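Local coordinates for protein transcriptional regulator, LacI family (Lactobacillus brevis, PDB 3JY6) that probably binds cis-regulatory DNA as a LacI-family transcription factor, at residues K8-I17 with R36-A47. Numbering follows the deposited sequence.
Sequences KLIAVIVANI and RGYIGVLFDANA
Asp44 meets the chain just beyond strand 9-14: its OD1 accepts Ile17 N at 3.1 Å, with the donor standing above the carboxylate plane, 57° out of it. Setting CG opposite the backbone N (chi1 174°) brings the carboxylate to Ile17, whose CG1 packs on Asp44 CG at 3.6 Å, the two side chains crossing nearly at right angles. OD1 also takes a weak bond from Asn46 N, while OD2 forms a salt bridge with Lys27 of the second subunit. An alanine here would probably leave Ile17 N without its acceptor and that lysine without its salt-bridge mate.

Strands 9-14 and 39-44 run parallel through seven backbone bonds, from Ile39 N to Lys8 O through Ala45 N to Val14 O; Ala47 N to Ala15 O (3.0 Å) joins the two loops that follow. On the face bearing Leu9, Ala11 and Ile13, Ala11 CB touches Phe43 CE2 at 3.6 Å, and helix 49-60 covers this layer. On the other face, with Ile10 and Val12, Leu42 CD1 reaches Val14 CG1 (3.6 Å), under helix 20-34. At the opposite end, Lys8 bends at chi3 (67°), laying CE over one face of the Tyr38 ring, 4.1 Å from its centroid, with NZ 4.9 Å away in a cation-pi contact.

Helix 20-34 links the strands as a beta-alpha-beta unit of the Rossmann-like N-terminal subdomain. Leu42 hydrogen-bonds through its backbone to the second subunit, and Val41 and Phe43 pack on its Val41. Backbone bonds and apolar faces thus pair the strands, while the Val41/Phe43 face and the carboxylate both reach the dimer interface.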
ATOM      1  N   LYS A   8     -20.642 -12.644  11.409  1.00 32.16           N
ATOM      2  CA  LYS A   8     -19.292 -12.664  11.987  1.00 29.21           C
ATOM      3  C   LYS A   8     -18.308 -11.863  11.126  1.00 26.78           C
ATOM      4  O   LYS A   8     -17.094 -12.070  11.179  1.00 25.47           O
ATOM      5  CB  LYS A   8     -18.793 -14.102  12.175  1.00 29.67           C
ATOM      6  CG  LYS A   8     -19.844 -15.044  12.763  1.00 31.95           C
ATOM      7  CD  LYS A   8     -19.234 -16.259  13.444  1.00 33.07           C
ATOM      8  CE  LYS A   8     -18.460 -15.852  14.691  1.00 34.03           C
ATOM      9  NZ  LYS A   8     -17.844 -17.005  15.413  1.00 34.50           N
ATOM     10  N   LEU A   9     -18.863 -10.947  10.338  1.00 23.39           N
ATOM     11  CA  LEU A   9     -18.081 -10.072   9.481  1.00 19.63           C
ATOM     12  C   LEU A   9     -17.975  -8.715  10.155  1.00 16.96           C
ATOM     13  O   LEU A   9     -18.984  -8.134  10.569  1.00 16.21           O
ATOM     14  CB  LEU A   9     -18.763  -9.872   8.127  1.00 18.75           C
ATOM     15  CG  LEU A   9     -18.818 -11.023   7.137  1.00 18.66           C
ATOM     16  CD1 LEU A   9     -19.369 -10.511   5.808  1.00 16.01           C
ATOM     17  CD2 LEU A   9     -17.429 -11.601   6.968  1.00 17.77           C
ATOM     18  N   ILE A  10     -16.750  -8.219  10.260  1.00 15.06           N
ATOM     19  CA  ILE A  10     -16.492  -6.913  10.853  1.00 12.80           C
ATOM     20  C   ILE A  10     -16.038  -5.986   9.734  1.00 12.16           C
ATOM     21  O   ILE A  10     -15.072  -6.279   9.025  1.00 12.61           O
ATOM     22  CB  ILE A  10     -15.385  -6.987  11.929  1.00 11.31           C
ATOM     23  CG1 ILE A  10     -15.813  -7.954  13.035  1.00 12.24           C
ATOM     24  CG2 ILE A  10     -15.116  -5.591  12.517  1.00  9.50           C
ATOM     25  CD1 ILE A  10     -17.138  -7.579  13.711  1.00 10.28           C
ATOM     26  N   ALA A  11     -16.738  -4.874   9.563  1.00 12.87           N
ATOM     27  CA  ALA A  11     -16.379  -3.921   8.524  1.00 12.24           C
ATOM     28  C   ALA A  11     -15.268  -3.006   9.002  1.00 13.57           C
ATOM     29  O   ALA A  11     -15.292  -2.499  10.118  1.00 13.25           O
ATOM     30  CB  ALA A  11     -17.599  -3.076   8.111  1.00 12.66           C
ATOM     31  N   VAL A  12     -14.278  -2.791   8.147  1.00 14.97           N
ATOM     32  CA  VAL A  12     -13.191  -1.899   8.498  1.00 13.12           C
ATOM     33  C   VAL A  12     -13.143  -0.841   7.398  1.00 13.74           C
ATOM     34  O   VAL A  12     -12.901  -1.165   6.242  1.00 14.30           O
ATOM     35  CB  VAL A  12     -11.860  -2.657   8.571  1.00 12.90           C
ATOM     36  CG1 VAL A  12     -10.768  -1.726   9.070  1.00 13.36           C
ATOM     37  CG2 VAL A  12     -12.000  -3.885   9.503  1.00 10.41           C
ATOM     38  N   ILE A  13     -13.407   0.412   7.742  1.00 12.66           N
ATOM     39  CA  ILE A  13     -13.366   1.462   6.722  1.00 14.30           C
ATOM     40  C   ILE A  13     -12.125   2.322   6.924  1.00 14.50           C
ATOM     41  O   ILE A  13     -11.990   2.979   7.952  1.00 11.94           O
ATOM     42  CB  ILE A  13     -14.613   2.395   6.782  1.00 13.57           C
ATOM     43  CG1 ILE A  13     -15.894   1.609   6.510  1.00 15.65           C
ATOM     44  CG2 ILE A  13     -14.512   3.472   5.714  1.00 15.40           C
ATOM     45  CD1 ILE A  13     -17.173   2.500   6.519  1.00 11.72           C
ATOM     46  N   VAL A  14     -11.217   2.312   5.951  1.00 14.71           N
ATOM     47  CA  VAL A  14     -10.014   3.137   6.070  1.00 15.83           C
ATOM     48  C   VAL A  14     -10.137   4.380   5.194  1.00 16.20           C
ATOM     49  O   VAL A  14     -10.906   4.402   4.232  1.00 15.75           O
ATOM     50  CB  VAL A  14      -8.733   2.354   5.689  1.00 13.89           C
ATOM     51  CG1 VAL A  14      -8.624   1.129   6.570  1.00 14.26           C
ATOM     52  CG2 VAL A  14      -8.757   1.957   4.215  1.00 13.62           C
ATOM     53  N   ALA A  15      -9.391   5.419   5.553  1.00 16.85           N
ATOM     54  CA  ALA A  15      -9.402   6.672   4.816  1.00 17.30           C
ATOM     55  C   ALA A  15      -9.017   6.473   3.353  1.00 15.75           C
ATOM     56  O   ALA A  15      -9.667   6.990   2.454  1.00 17.83           O
ATOM     57  CB  ALA A  15      -8.449   7.681   5.503  1.00 16.70           C
ATOM     58  N   ASN A  16      -7.964   5.704   3.112  1.00 16.66           N
ATOM     59  CA  ASN A  16      -7.506   5.452   1.743  1.00 17.59           C
ATOM     60  C   ASN A  16      -6.596   4.218   1.746  1.00 18.07           C
ATOM     61  O   ASN A  16      -5.596   4.176   2.463  1.00 14.92           O
ATOM     62  CB  ASN A  16      -6.732   6.666   1.224  1.00 19.92           C
ATOM     63  CG  ASN A  16      -6.464   6.598  -0.269  1.00 21.30           C
ATOM     64  OD1 ASN A  16      -6.362   5.513  -0.851  1.00 21.88           O
ATOM     65  ND2 ASN A  16      -6.329   7.761  -0.894  1.00 21.33           N
ATOM     66  N   ILE A  17      -6.937   3.203   0.963  1.00 17.62           N
ATOM     67  CA  ILE A  17      -6.095   2.024   0.965  1.00 20.03           C
ATOM     68  C   ILE A  17      -4.698   2.237   0.381  1.00 20.31           C
ATOM     69  O   ILE A  17      -3.845   1.367   0.517  1.00 18.89           O
ATOM     70  CB  ILE A  17      -6.766   0.827   0.251  1.00 20.83           C
ATOM     71  CG1 ILE A  17      -7.177   1.209  -1.169  1.00 18.90           C
ATOM     72  CG2 ILE A  17      -7.952   0.342   1.081  1.00 20.73           C
ATOM     73  CD1 ILE A  17      -7.645   0.023  -1.965  1.00 22.26           C
ATOM     74  N   ARG A  36     -11.006 -15.636  16.888  1.00 27.40           N
ATOM     75  CA  ARG A  36     -12.354 -15.908  17.362  1.00 26.63           C
ATOM     76  C   ARG A  36     -13.396 -16.152  16.271  1.00 27.37           C
ATOM     77  O   ARG A  36     -14.597 -16.050  16.516  1.00 26.32           O
ATOM     78  CB  ARG A  36     -12.811 -14.786  18.299  1.00 27.03           C
ATOM     79  CG  ARG A  36     -11.903 -14.629  19.511  1.00 29.49           C
ATOM     80  CD  ARG A  36     -12.540 -13.767  20.587  1.00 30.70           C
ATOM     81  NE  ARG A  36     -11.602 -13.447  21.666  1.00 31.79           N
ATOM     82  CZ  ARG A  36     -11.900 -12.653  22.693  1.00 32.20           C
ATOM     83  NH1 ARG A  36     -13.105 -12.103  22.777  1.00 30.09           N
ATOM     84  NH2 ARG A  36     -10.994 -12.399  23.631  1.00 33.96           N
ATOM     85  N   GLY A  37     -12.939 -16.486  15.065  1.00 28.21           N
ATOM     86  CA  GLY A  37     -13.871 -16.776  13.984  1.00 26.77           C
ATOM     87  C   GLY A  37     -14.439 -15.586  13.247  1.00 27.04           C
ATOM     88  O   GLY A  37     -15.272 -15.737  12.354  1.00 29.84           O
ATOM     89  N   TYR A  38     -14.003 -14.391  13.617  1.00 25.75           N
ATOM     90  CA  TYR A  38     -14.488 -13.195  12.958  1.00 22.65           C
ATOM     91  C   TYR A  38     -13.607 -12.891  11.746  1.00 22.56           C
ATOM     92  O   TYR A  38     -12.427 -13.255  11.700  1.00 21.89           O
ATOM     93  CB  TYR A  38     -14.510 -12.034  13.959  1.00 23.11           C
ATOM     94  CG  TYR A  38     -15.698 -12.106  14.906  1.00 21.95           C
ATOM     95  CD1 TYR A  38     -16.957 -11.626  14.519  1.00 23.60           C
ATOM     96  CD2 TYR A  38     -15.580 -12.702  16.159  1.00 23.83           C
ATOM     97  CE1 TYR A  38     -18.075 -11.740  15.364  1.00 24.42           C
ATOM     98  CE2 TYR A  38     -16.693 -12.824  17.009  1.00 26.08           C
ATOM     99  CZ  TYR A  38     -17.938 -12.341  16.598  1.00 26.43           C
ATOM    100  OH  TYR A  38     -19.053 -12.484  17.407  1.00 29.68           O
ATOM    101  N   ILE A  39     -14.191 -12.239  10.755  1.00 22.62           N
ATOM    102  CA  ILE A  39     -13.452 -11.921   9.550  1.00 21.95           C
ATOM    103  C   ILE A  39     -13.494 -10.444   9.213  1.00 18.28           C
ATOM    104  O   ILE A  39     -14.570  -9.879   9.026  1.00 18.05           O
ATOM    105  CB  ILE A  39     -14.007 -12.718   8.367  1.00 23.46           C
ATOM    106  CG1 ILE A  39     -13.891 -14.204   8.682  1.00 26.04           C
ATOM    107  CG2 ILE A  39     -13.236 -12.382   7.094  1.00 26.17           C
ATOM    108  CD1 ILE A  39     -14.525 -15.072   7.657  1.00 27.49           C
ATOM    109  N   GLY A  40     -12.317  -9.826   9.146  1.00 16.04           N
ATOM    110  CA  GLY A  40     -12.245  -8.420   8.805  1.00 13.69           C
ATOM    111  C   GLY A  40     -12.528  -8.253   7.323  1.00 14.78           C
ATOM    112  O   GLY A  40     -12.105  -9.065   6.496  1.00 16.54           O
ATOM    113  N   VAL A  41     -13.267  -7.205   6.991  1.00 13.89           N
ATOM    114  CA  VAL A  41     -13.617  -6.894   5.621  1.00 13.72           C
ATOM    115  C   VAL A  41     -13.153  -5.455   5.407  1.00 14.59           C
ATOM    116  O   VAL A  41     -13.532  -4.568   6.173  1.00 14.23           O
ATOM    117  CB  VAL A  41     -15.140  -6.973   5.423  1.00 15.41           C
ATOM    118  CG1 VAL A  41     -15.493  -6.520   4.033  1.00 14.53           C
ATOM    119  CG2 VAL A  41     -15.643  -8.411   5.675  1.00 17.34           C
ATOM    120  N   LEU A  42     -12.362  -5.218   4.363  1.00 12.75           N
ATOM    121  CA  LEU A  42     -11.837  -3.881   4.109  1.00 14.19           C
ATOM    122  C   LEU A  42     -12.628  -3.038   3.114  1.00 14.09           C
ATOM    123  O   LEU A  42     -12.949  -3.476   2.002  1.00 11.69           O
ATOM    124  CB  LEU A  42     -10.369  -3.974   3.670  1.00 15.03           C
ATOM    125  CG  LEU A  42      -9.544  -2.681   3.523  1.00 16.78           C
ATOM    126  CD1 LEU A  42      -9.590  -1.839   4.800  1.00 15.40           C
ATOM    127  CD2 LEU A  42      -8.087  -3.072   3.239  1.00 16.46           C
ATOM    128  N   PHE A  43     -12.940  -1.819   3.540  1.00 12.84           N
ATOM    129  CA  PHE A  43     -13.681  -0.867   2.727  1.00 15.46           C
ATOM    130  C   PHE A  43     -12.771   0.346   2.550  1.00 15.91           C
ATOM    131  O   PHE A  43     -12.115   0.781   3.504  1.00 13.77           O
ATOM    132  CB  PHE A  43     -14.971  -0.431   3.443  1.00 16.13           C
ATOM    133  CG  PHE A  43     -16.039  -1.495   3.491  1.00 16.51           C
ATOM    134  CD1 PHE A  43     -16.995  -1.589   2.485  1.00 18.55           C
ATOM    135  CD2 PHE A  43     -16.070  -2.421   4.533  1.00 15.03           C
ATOM    136  CE1 PHE A  43     -17.971  -2.594   2.511  1.00 18.33           C
ATOM    137  CE2 PHE A  43     -17.036  -3.426   4.568  1.00 16.62           C
ATOM    138  CZ  PHE A  43     -17.988  -3.513   3.552  1.00 17.31           C
ATOM    139  N   ASP A  44     -12.762   0.897   1.340  1.00 15.14           N
ATOM    140  CA  ASP A  44     -11.929   2.045   0.998  1.00 14.99           C
ATOM    141  C   ASP A  44     -12.761   3.330   0.836  1.00 15.69           C
ATOM    142  O   ASP A  44     -13.540   3.464  -0.099  1.00 14.52           O
ATOM    143  CB  ASP A  44     -11.160   1.709  -0.294  1.00 16.04           C
ATOM    144  CG  ASP A  44     -10.370   2.876  -0.850  1.00 17.53           C
ATOM    145  OD1 ASP A  44      -9.799   3.668  -0.065  1.00 17.09           O
ATOM    146  OD2 ASP A  44     -10.305   2.980  -2.097  1.00 21.08           O
ATOM    147  N   ALA A  45     -12.595   4.269   1.761  1.00 16.80           N
ATOM    148  CA  ALA A  45     -13.328   5.532   1.692  1.00 19.00           C
ATOM    149  C   ALA A  45     -12.799   6.373   0.519  1.00 20.38           C
ATOM    150  O   ALA A  45     -13.461   7.311   0.058  1.00 20.43           O
ATOM    151  CB  ALA A  45     -13.199   6.286   3.003  1.00 16.32           C
ATOM    152  N   ASN A  46     -11.601   6.028   0.045  1.00 20.21           N
ATOM    153  CA  ASN A  46     -10.998   6.703  -1.104  1.00 22.09           C
ATOM    154  C   ASN A  46     -10.994   8.228  -0.952  1.00 22.57           C
ATOM    155  O   ASN A  46     -11.204   8.963  -1.909  1.00 23.44           O
ATOM    156  CB  ASN A  46     -11.760   6.275  -2.366  1.00 25.75           C
ATOM    157  CG  ASN A  46     -10.987   6.539  -3.651  1.00 29.98           C
ATOM    158  OD1 ASN A  46      -9.756   6.648  -3.650  1.00 32.13           O
ATOM    159  ND2 ASN A  46     -11.711   6.616  -4.762  1.00 30.06           N
ATOM    160  N   ALA A  47     -10.759   8.682   0.273  1.00 24.29           N
ATOM    161  CA  ALA A  47     -10.709  10.103   0.610  1.00 26.45           C
ATOM    162  C   ALA A  47     -11.991  10.878   0.314  1.00 28.41           C
ATOM    163  O   ALA A  47     -11.976  12.107   0.286  1.00 30.36           O
ATOM    164  CB  ALA A  47      -9.532  10.758  -0.100  1.00 26.82           C
TER